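Local coordinates for protein (glyceraldehyde 3-phosphate dehydrogenase) (Sulfolobus solfataricus, PDB 1B7G) that oxidises D-glyceraldehyde 3-phosphate with phosphate to 1,3-bisphosphoglycerate in glycolysis, using NADP or NAD and preferring NADP, at residues I12-A17 and N37-I42; I42-G47 and G64-G69. The protein carries 1 engineered substitution. All blocks are in the same frame, centred on the assembly; numbering follows the deposited sequence.

Contact 1: residues I12-A17 and N37-I42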
ATOM      1  N   ILE A  12       0.865  -1.936 -14.831  1.00 24.65           N
ATOM      2  CA  ILE A  12       0.404  -0.750 -15.564  1.00 27.26           C
ATOM      3  C   ILE A  12      -1.031  -0.942 -16.114  1.00 24.76           C
ATOM      4  O   ILE A  12      -1.855  -0.062 -15.974  1.00 26.08           O
ATOM      5  CB  ILE A  12       1.332  -0.413 -16.725  1.00 32.05           C
ATOM      6  CG1 ILE A  12       2.818  -0.360 -16.325  1.00 25.80           C
ATOM      7  CG2 ILE A  12       0.926   0.897 -17.415  1.00 17.71           C
ATOM      8  CD1 ILE A  12       3.107   0.483 -15.103  1.00 38.77           C
ATOM      9  N   GLY A  13      -1.270  -2.067 -16.796  1.00 22.61           N
ATOM     10  CA  GLY A  13      -2.565  -2.343 -17.399  1.00 26.64           C
ATOM     11  C   GLY A  13      -3.725  -2.266 -16.420  1.00 28.44           C
ATOM     12  O   GLY A  13      -4.713  -1.601 -16.669  1.00 26.50           O
ATOM     13  N   LYS A  14      -3.626  -2.927 -15.247  1.00 26.99           N
ATOM     14  CA  LYS A  14      -4.719  -2.823 -14.271  1.00 30.57           C
ATOM     15  C   LYS A  14      -4.998  -1.362 -13.956  1.00 31.29           C
ATOM     16  O   LYS A  14      -6.160  -0.957 -13.770  1.00 28.38           O
ATOM     17  CB  LYS A  14      -4.463  -3.690 -13.057  1.00 37.27           C
ATOM     18  CG  LYS A  14      -3.481  -3.184 -11.992  1.00 28.66           C
ATOM     19  CD  LYS A  14      -3.216  -4.342 -11.014  1.00 30.62           C
ATOM     20  CE  LYS A  14      -1.981  -4.121 -10.172  1.00 25.22           C
ATOM     21  NZ  LYS A  14      -1.856  -5.165  -9.109  1.00 23.33           N
ATOM     22  N   ARG A  15      -3.981  -0.512 -13.811  1.00 29.43           N
ATOM     23  CA  ARG A  15      -4.190   0.891 -13.512  1.00 23.48           C
ATOM     24  C   ARG A  15      -4.631   1.658 -14.776  1.00 22.57           C
ATOM     25  O   ARG A  15      -5.416   2.606 -14.624  1.00 22.48           O
ATOM     26  CB  ARG A  15      -2.928   1.545 -12.938  1.00 24.92           C
ATOM     27  CG  ARG A  15      -2.420   0.865 -11.678  1.00 26.03           C
ATOM     28  CD  ARG A  15      -0.915   1.206 -11.479  1.00 29.36           C
ATOM     29  NE  ARG A  15      -0.722   1.176  -9.985  1.00 24.46           N
ATOM     30  CZ  ARG A  15      -0.359   0.061  -9.359  1.00 22.48           C
ATOM     31  NH1 ARG A  15      -0.159  -1.051 -10.063  1.00 28.72           N
ATOM     32  NH2 ARG A  15      -0.149   0.053  -8.056  1.00 22.12           N
ATOM     33  N   VAL A  16      -4.218   1.260 -15.954  1.00 24.18           N
ATOM     34  CA  VAL A  16      -4.737   2.017 -17.139  1.00 25.37           C
ATOM     35  C   VAL A  16      -6.212   1.660 -17.335  1.00 29.78           C
ATOM     36  O   VAL A  16      -7.026   2.538 -17.662  1.00 30.91           O
ATOM     37  CB  VAL A  16      -3.891   1.863 -18.375  1.00 30.17           C
ATOM     38  CG1 VAL A  16      -4.623   2.489 -19.569  1.00 18.74           C
ATOM     39  CG2 VAL A  16      -2.525   2.638 -18.191  1.00 23.66           C
ATOM     40  N   ALA A  17      -6.572   0.413 -17.012  1.00 26.94           N
ATOM     41  CA  ALA A  17      -7.997   0.023 -17.098  1.00 29.25           C
ATOM     42  C   ALA A  17      -8.840   0.816 -16.127  1.00 27.62           C
ATOM     43  O   ALA A  17      -9.846   1.421 -16.563  1.00 29.99           O
ATOM     44  CB  ALA A  17      -8.163  -1.470 -16.966  1.00 27.30           C
ATOM     45  N   ASN A  37      -4.301 -15.555 -12.686  1.00 36.09           N
ATOM     46  CA  ASN A  37      -3.827 -15.321 -11.320  1.00 33.78           C
ATOM     47  C   ASN A  37      -4.788 -14.456 -10.532  1.00 31.05           C
ATOM     48  O   ASN A  37      -5.888 -14.171 -11.051  1.00 36.14           O
ATOM     49  CB  ASN A  37      -2.419 -14.731 -11.399  1.00 30.91           C
ATOM     50  CG  ASN A  37      -2.415 -13.254 -11.697  1.00 37.27           C
ATOM     51  OD1 ASN A  37      -3.274 -12.750 -12.427  1.00 34.77           O
ATOM     52  ND2 ASN A  37      -1.473 -12.555 -11.060  1.00 36.31           N
ATOM     53  N   TYR A  38      -4.431 -13.973  -9.366  1.00 32.19           N
ATOM     54  CA  TYR A  38      -5.235 -13.161  -8.492  1.00 33.65           C
ATOM     55  C   TYR A  38      -5.643 -11.833  -9.107  1.00 39.02           C
ATOM     56  O   TYR A  38      -6.739 -11.359  -8.770  1.00 36.27           O
ATOM     57  CB  TYR A  38      -4.618 -12.948  -7.100  1.00 35.32           C
ATOM     58  CG  TYR A  38      -3.301 -12.178  -7.184  1.00 34.04           C
ATOM     59  CD1 TYR A  38      -2.085 -12.810  -7.317  1.00 32.81           C
ATOM     60  CD2 TYR A  38      -3.344 -10.794  -7.043  1.00 32.26           C
ATOM     61  CE1 TYR A  38      -0.902 -12.085  -7.358  1.00 34.89           C
ATOM     62  CE2 TYR A  38      -2.171 -10.060  -7.125  1.00 31.24           C
ATOM     63  CZ  TYR A  38      -0.962 -10.707  -7.280  1.00 35.90           C
ATOM     64  OH  TYR A  38       0.188  -9.968  -7.358  1.00 33.50           O
ATOM     65  N   GLU A  39      -4.828 -11.270 -10.005  1.00 35.40           N
ATOM     66  CA  GLU A  39      -5.179 -10.059 -10.712  1.00 33.89           C
ATOM     67  C   GLU A  39      -6.352 -10.326 -11.665  1.00 36.95           C
ATOM     68  O   GLU A  39      -7.301  -9.549 -11.580  1.00 37.03           O
ATOM     69  CB  GLU A  39      -4.026  -9.414 -11.481  1.00 30.90           C
ATOM     70  CG  GLU A  39      -3.154  -8.529 -10.562  1.00 30.75           C
ATOM     71  CD  GLU A  39      -1.713  -8.462 -11.058  1.00 44.46           C
ATOM     72  OE1 GLU A  39      -1.201  -9.473 -11.588  1.00 38.32           O
ATOM     73  OE2 GLU A  39      -1.083  -7.391 -10.936  1.00 36.99           O
ATOM     74  N   ALA A  40      -6.319 -11.401 -12.449  1.00 34.56           N
ATOM     75  CA  ALA A  40      -7.462 -11.762 -13.275  1.00 35.25           C
ATOM     76  C   ALA A  40      -8.717 -12.061 -12.456  1.00 37.34           C
ATOM     77  O   ALA A  40      -9.825 -11.658 -12.829  1.00 36.25           O
ATOM     78  CB  ALA A  40      -7.135 -12.965 -14.161  1.00 35.38           C
ATOM     79  N   PHE A  41      -8.601 -12.770 -11.339  1.00 33.04           N
ATOM     80  CA  PHE A  41      -9.719 -13.058 -10.465  1.00 38.04           C
ATOM     81  C   PHE A  41     -10.426 -11.763 -10.069  1.00 41.26           C
ATOM     82  O   PHE A  41     -11.627 -11.541 -10.225  1.00 33.90           O
ATOM     83  CB  PHE A  41      -9.215 -13.741  -9.174  1.00 33.54           C
ATOM     84  CG  PHE A  41     -10.346 -14.203  -8.281  1.00 35.43           C
ATOM     85  CD1 PHE A  41     -11.173 -15.232  -8.682  1.00 44.22           C
ATOM     86  CD2 PHE A  41     -10.569 -13.625  -7.049  1.00 42.84           C
ATOM     87  CE1 PHE A  41     -12.208 -15.667  -7.874  1.00 48.28           C
ATOM     88  CE2 PHE A  41     -11.598 -14.046  -6.234  1.00 46.84           C
ATOM     89  CZ  PHE A  41     -12.430 -15.077  -6.649  1.00 40.89           C
ATOM     90  N   ILE A  42      -9.619 -10.847  -9.533  1.00 36.28           N
ATOM     91  CA  ILE A  42     -10.110  -9.557  -9.067  1.00 36.38           C
ATOM     92  C   ILE A  42     -10.701  -8.703 -10.165  1.00 36.35           C
ATOM     93  O   ILE A  42     -11.738  -8.048  -9.915  1.00 37.66           O
ATOM     94  CB  ILE A  42      -9.044  -8.818  -8.235  1.00 28.82           C
ATOM     95  CG1 ILE A  42      -8.685  -9.685  -7.044  1.00 30.65           C
ATOM     96  CG2 ILE A  42      -9.587  -7.442  -7.816  1.00 30.97           C
ATOM     97  CD1 ILE A  42      -7.661  -9.142  -6.078  1.00 33.26           C
TER
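K14 and E39 reach across from helices 11-21 and 38-45 and meet through a single salt bridge, NZ of K14 lying 3.0 Å from OE2 of E39. The lysine arrives on the side of OE2 that faces away from OE1, using the anti lone pair, and the two side chains meet nearly perpendicularly. K14 has the length for this span because its chain runs extended beyond CG. ND2 of N37 gives OE1 of E39 a nearly straight bond of 3.1 Å (173°), with OE1 in the plane of the amide but ND2 25° out of the carboxylate plane, on the anti side of OE1, while OE2 also takes a salt bridge from K172. OD1 of N37 caps the helix by accepting weak bonds from the backbone N of E39 and of A40, while its ND2 limits the rotation of the E39 carboxylate. K14 NZ is shared in turn with E263 and D267 of the second subunit. A glutamine in place of E39 would probably cost K172 a salt-bridge partner and leave K14 relying on the carboxylates of the second subunit. Buried K14 is thus balanced by carboxylates of both chains, and the Rossmann-type coenzyme domain is tied by charge to the subunit interface.

Contact 2: residues I42-G47 and G64-G69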
ATOM      1  N   ILE A  42      -9.619 -10.847  -9.533  1.00 36.28           N
ATOM      2  CA  ILE A  42     -10.110  -9.557  -9.067  1.00 36.38           C
ATOM      3  C   ILE A  42     -10.701  -8.703 -10.165  1.00 36.35           C
ATOM      4  O   ILE A  42     -11.738  -8.048  -9.915  1.00 37.66           O
ATOM      5  CB  ILE A  42      -9.044  -8.818  -8.235  1.00 28.82           C
ATOM      6  CG1 ILE A  42      -8.685  -9.685  -7.044  1.00 30.65           C
ATOM      7  CG2 ILE A  42      -9.587  -7.442  -7.816  1.00 30.97           C
ATOM      8  CD1 ILE A  42      -7.661  -9.142  -6.078  1.00 33.26           C
ATOM      9  N   ALA A  43     -10.177  -8.737 -11.378  1.00 30.64           N
ATOM     10  CA  ALA A  43     -10.769  -7.995 -12.486  1.00 31.57           C
ATOM     11  C   ALA A  43     -12.172  -8.555 -12.790  1.00 36.71           C
ATOM     12  O   ALA A  43     -13.160  -7.827 -12.968  1.00 33.40           O
ATOM     13  CB  ALA A  43      -9.887  -8.149 -13.718  1.00 34.01           C
ATOM     14  N   HIS A  44     -12.222  -9.887 -12.947  1.00 34.14           N
ATOM     15  CA  HIS A  44     -13.428 -10.607 -13.214  1.00 36.13           C
ATOM     16  C   HIS A  44     -14.537 -10.262 -12.202  1.00 42.03           C
ATOM     17  O   HIS A  44     -15.656  -9.967 -12.615  1.00 38.00           O
ATOM     18  CB  HIS A  44     -13.273 -12.138 -13.204  1.00 36.95           C
ATOM     19  CG  HIS A  44     -14.638 -12.765 -13.403  1.00 43.06           C
ATOM     20  ND1 HIS A  44     -15.509 -12.234 -14.337  1.00 44.89           N
ATOM     21  CD2 HIS A  44     -15.286 -13.784 -12.807  1.00 51.07           C
ATOM     22  CE1 HIS A  44     -16.633 -12.937 -14.319  1.00 48.07           C
ATOM     23  NE2 HIS A  44     -16.529 -13.874 -13.404  1.00 45.73           N
ATOM     24  N   ARG A  45     -14.191 -10.288 -10.929  1.00 38.44           N
ATOM     25  CA  ARG A  45     -15.102  -9.943  -9.864  1.00 49.38           C
ATOM     26  C   ARG A  45     -15.589  -8.512  -9.944  1.00 51.53           C
ATOM     27  O   ARG A  45     -16.739  -8.243  -9.591  1.00 54.06           O
ATOM     28  CB  ARG A  45     -14.481 -10.230  -8.492  1.00 54.20           C
ATOM     29  CG  ARG A  45     -14.438 -11.735  -8.208  1.00 74.72           C
ATOM     30  CD  ARG A  45     -14.097 -12.021  -6.760  1.00 86.28           C
ATOM     31  NE  ARG A  45     -15.229 -11.956  -5.855  1.00 90.42           N
ATOM     32  CZ  ARG A  45     -15.702 -10.856  -5.281  1.00 95.29           C
ATOM     33  NH1 ARG A  45     -15.143  -9.671  -5.490  1.00 95.95           N
ATOM     34  NH2 ARG A  45     -16.756 -10.950  -4.476  1.00 95.42           N
ATOM     35  N   ARG A  46     -14.794  -7.589 -10.486  1.00 49.43           N
ATOM     36  CA  ARG A  46     -15.266  -6.233 -10.682  1.00 45.65           C
ATOM     37  C   ARG A  46     -16.062  -6.069 -11.970  1.00 45.36           C
ATOM     38  O   ARG A  46     -16.360  -4.931 -12.357  1.00 41.64           O
ATOM     39  CB  ARG A  46     -14.066  -5.274 -10.688  1.00 53.28           C
ATOM     40  CG  ARG A  46     -13.492  -5.066  -9.296  1.00 42.62           C
ATOM     41  CD  ARG A  46     -12.459  -3.966  -9.298  1.00 47.85           C
ATOM     42  NE  ARG A  46     -12.930  -2.759  -9.980  1.00 48.22           N
ATOM     43  CZ  ARG A  46     -12.099  -1.934 -10.622  1.00 55.16           C
ATOM     44  NH1 ARG A  46     -10.790  -2.182 -10.665  1.00 38.27           N
ATOM     45  NH2 ARG A  46     -12.587  -0.853 -11.216  1.00 40.68           N
ATOM     46  N   GLY A  47     -16.312  -7.146 -12.718  1.00 38.92           N
ATOM     47  CA  GLY A  47     -17.100  -7.044 -13.937  1.00 44.14           C
ATOM     48  C   GLY A  47     -16.307  -6.714 -15.186  1.00 44.40           C
ATOM     49  O   GLY A  47     -16.860  -6.502 -16.278  1.00 38.63           O
ATOM     50  N   GLY A  64     -12.078 -21.288 -14.059  1.00 49.12           N
ATOM     51  CA  GLY A  64     -13.475 -20.952 -13.823  1.00 50.83           C
ATOM     52  C   GLY A  64     -13.724 -19.481 -14.115  1.00 55.95           C
ATOM     53  O   GLY A  64     -14.858 -19.012 -13.963  1.00 58.01           O
ATOM     54  N   ILE A  65     -12.682 -18.746 -14.521  1.00 51.34           N
ATOM     55  CA  ILE A  65     -12.928 -17.330 -14.865  1.00 46.73           C
ATOM     56  C   ILE A  65     -13.339 -17.319 -16.325  1.00 45.95           C
ATOM     57  O   ILE A  65     -12.645 -17.887 -17.168  1.00 46.94           O
ATOM     58  CB  ILE A  65     -11.663 -16.484 -14.639  1.00 46.90           C
ATOM     59  CG1 ILE A  65     -11.226 -16.579 -13.168  1.00 42.38           C
ATOM     60  CG2 ILE A  65     -11.895 -15.026 -15.016  1.00 45.83           C
ATOM     61  CD1 ILE A  65      -9.856 -15.964 -12.908  1.00 43.07           C
ATOM     62  N   PRO A  66     -14.496 -16.755 -16.643  1.00 43.81           N
ATOM     63  CA  PRO A  66     -14.953 -16.725 -18.015  1.00 44.74           C
ATOM     64  C   PRO A  66     -14.059 -15.837 -18.883  1.00 45.45           C
ATOM     65  O   PRO A  66     -13.602 -14.814 -18.402  1.00 41.17           O
ATOM     66  CB  PRO A  66     -16.357 -16.142 -17.917  1.00 48.16           C
ATOM     67  CG  PRO A  66     -16.381 -15.388 -16.632  1.00 49.26           C
ATOM     68  CD  PRO A  66     -15.407 -16.073 -15.705  1.00 44.48           C
ATOM     69  N   VAL A  67     -13.929 -16.172 -20.145  1.00 41.57           N
ATOM     70  CA  VAL A  67     -13.195 -15.523 -21.183  1.00 43.02           C
ATOM     71  C   VAL A  67     -14.116 -14.949 -22.261  1.00 46.31           C
ATOM     72  O   VAL A  67     -14.759 -15.697 -23.007  1.00 47.56           O
ATOM     73  CB  VAL A  67     -12.263 -16.543 -21.874  1.00 40.79           C
ATOM     74  CG1 VAL A  67     -11.561 -15.926 -23.078  1.00 48.07           C
ATOM     75  CG2 VAL A  67     -11.250 -17.116 -20.911  1.00 42.55           C
ATOM     76  N   ALA A  68     -14.087 -13.652 -22.476  1.00 46.57           N
ATOM     77  CA  ALA A  68     -14.959 -12.973 -23.416  1.00 45.72           C
ATOM     78  C   ALA A  68     -14.619 -13.185 -24.866  1.00 46.06           C
ATOM     79  O   ALA A  68     -15.489 -12.999 -25.727  1.00 45.55           O
ATOM     80  CB  ALA A  68     -15.012 -11.494 -23.056  1.00 39.04           C
ATOM     81  N   GLY A  69     -13.395 -13.591 -25.195  1.00 45.16           N
ATOM     82  CA  GLY A  69     -13.010 -13.783 -26.591  1.00 40.80           C
ATOM     83  C   GLY A  69     -11.484 -13.796 -26.707  1.00 38.64           C
ATOM     84  O   GLY A  69     -10.818 -13.765 -25.681  1.00 41.97           O
TER
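H44, on the last turn of helix 38-45, lays its imidazole against I65 and P66 in the loop that follows helix 57-61. The aromatic part of the contact is a CH-pi interaction: CD of P66 sits over one face of the ring, 3.6 Å from the centroid of H44 and 21° off the ring normal. It is displaced toward the rim, which brings it within 3.4 Å of NE2 of H44. The neighbouring CG of P66 approaches CE1 of H44, also at 3.4 Å. Proline suits this place because its CD, bonded to an amide nitrogen, carries slightly polarised hydrogens that a pi face attracts. In H44, CG stands anti to the backbone N (chi1 176°), which swings the imidazole out from the helix toward P66.

The aliphatic part lies nearer the helix. CG2 of I65 touches CB of H44 at 3.7 Å, and the two side chains run antiparallel alongside each other. I65, the buried member of the group, also packs on F60 and on Y253 of the second subunit.

Backbone bonds finish the helix in a Schellman motif, with positive phi at G47 and two bonds back into the last turn; a side chain at G47 would press on the preceding carbonyl. A68 and G69 pair with I50 and V52.

With no hydrogen bond or salt bridge between the segments, dispersion and weak CH-pi attraction hold the end of helix 38-45 to this loop, beside outer strand 50-51 of the Rossmann-type sheet, whose I50 both H44 and I65 touch, away from the active site.

How the contacts relate
From the N terminus, the chain passes through helix 11-21 and strand 26-32 before helix 38-45 returns to close the loop of contact 1. That same helix then opens contact 2, whose loop runs through strand 50-51 and helix 57-61 and closes at 64-69. The two contacts therefore stand in series, neither nested nor crossed, and share I42. Helix 38-45 is their common element, turned to helix 11-21 near its start and to the 64-69 loop near its end. Their centres lie 11 Å apart, and CD1 of I65 packs on the backbone of A40 and F41 between them. Both contacts also touch the second subunit.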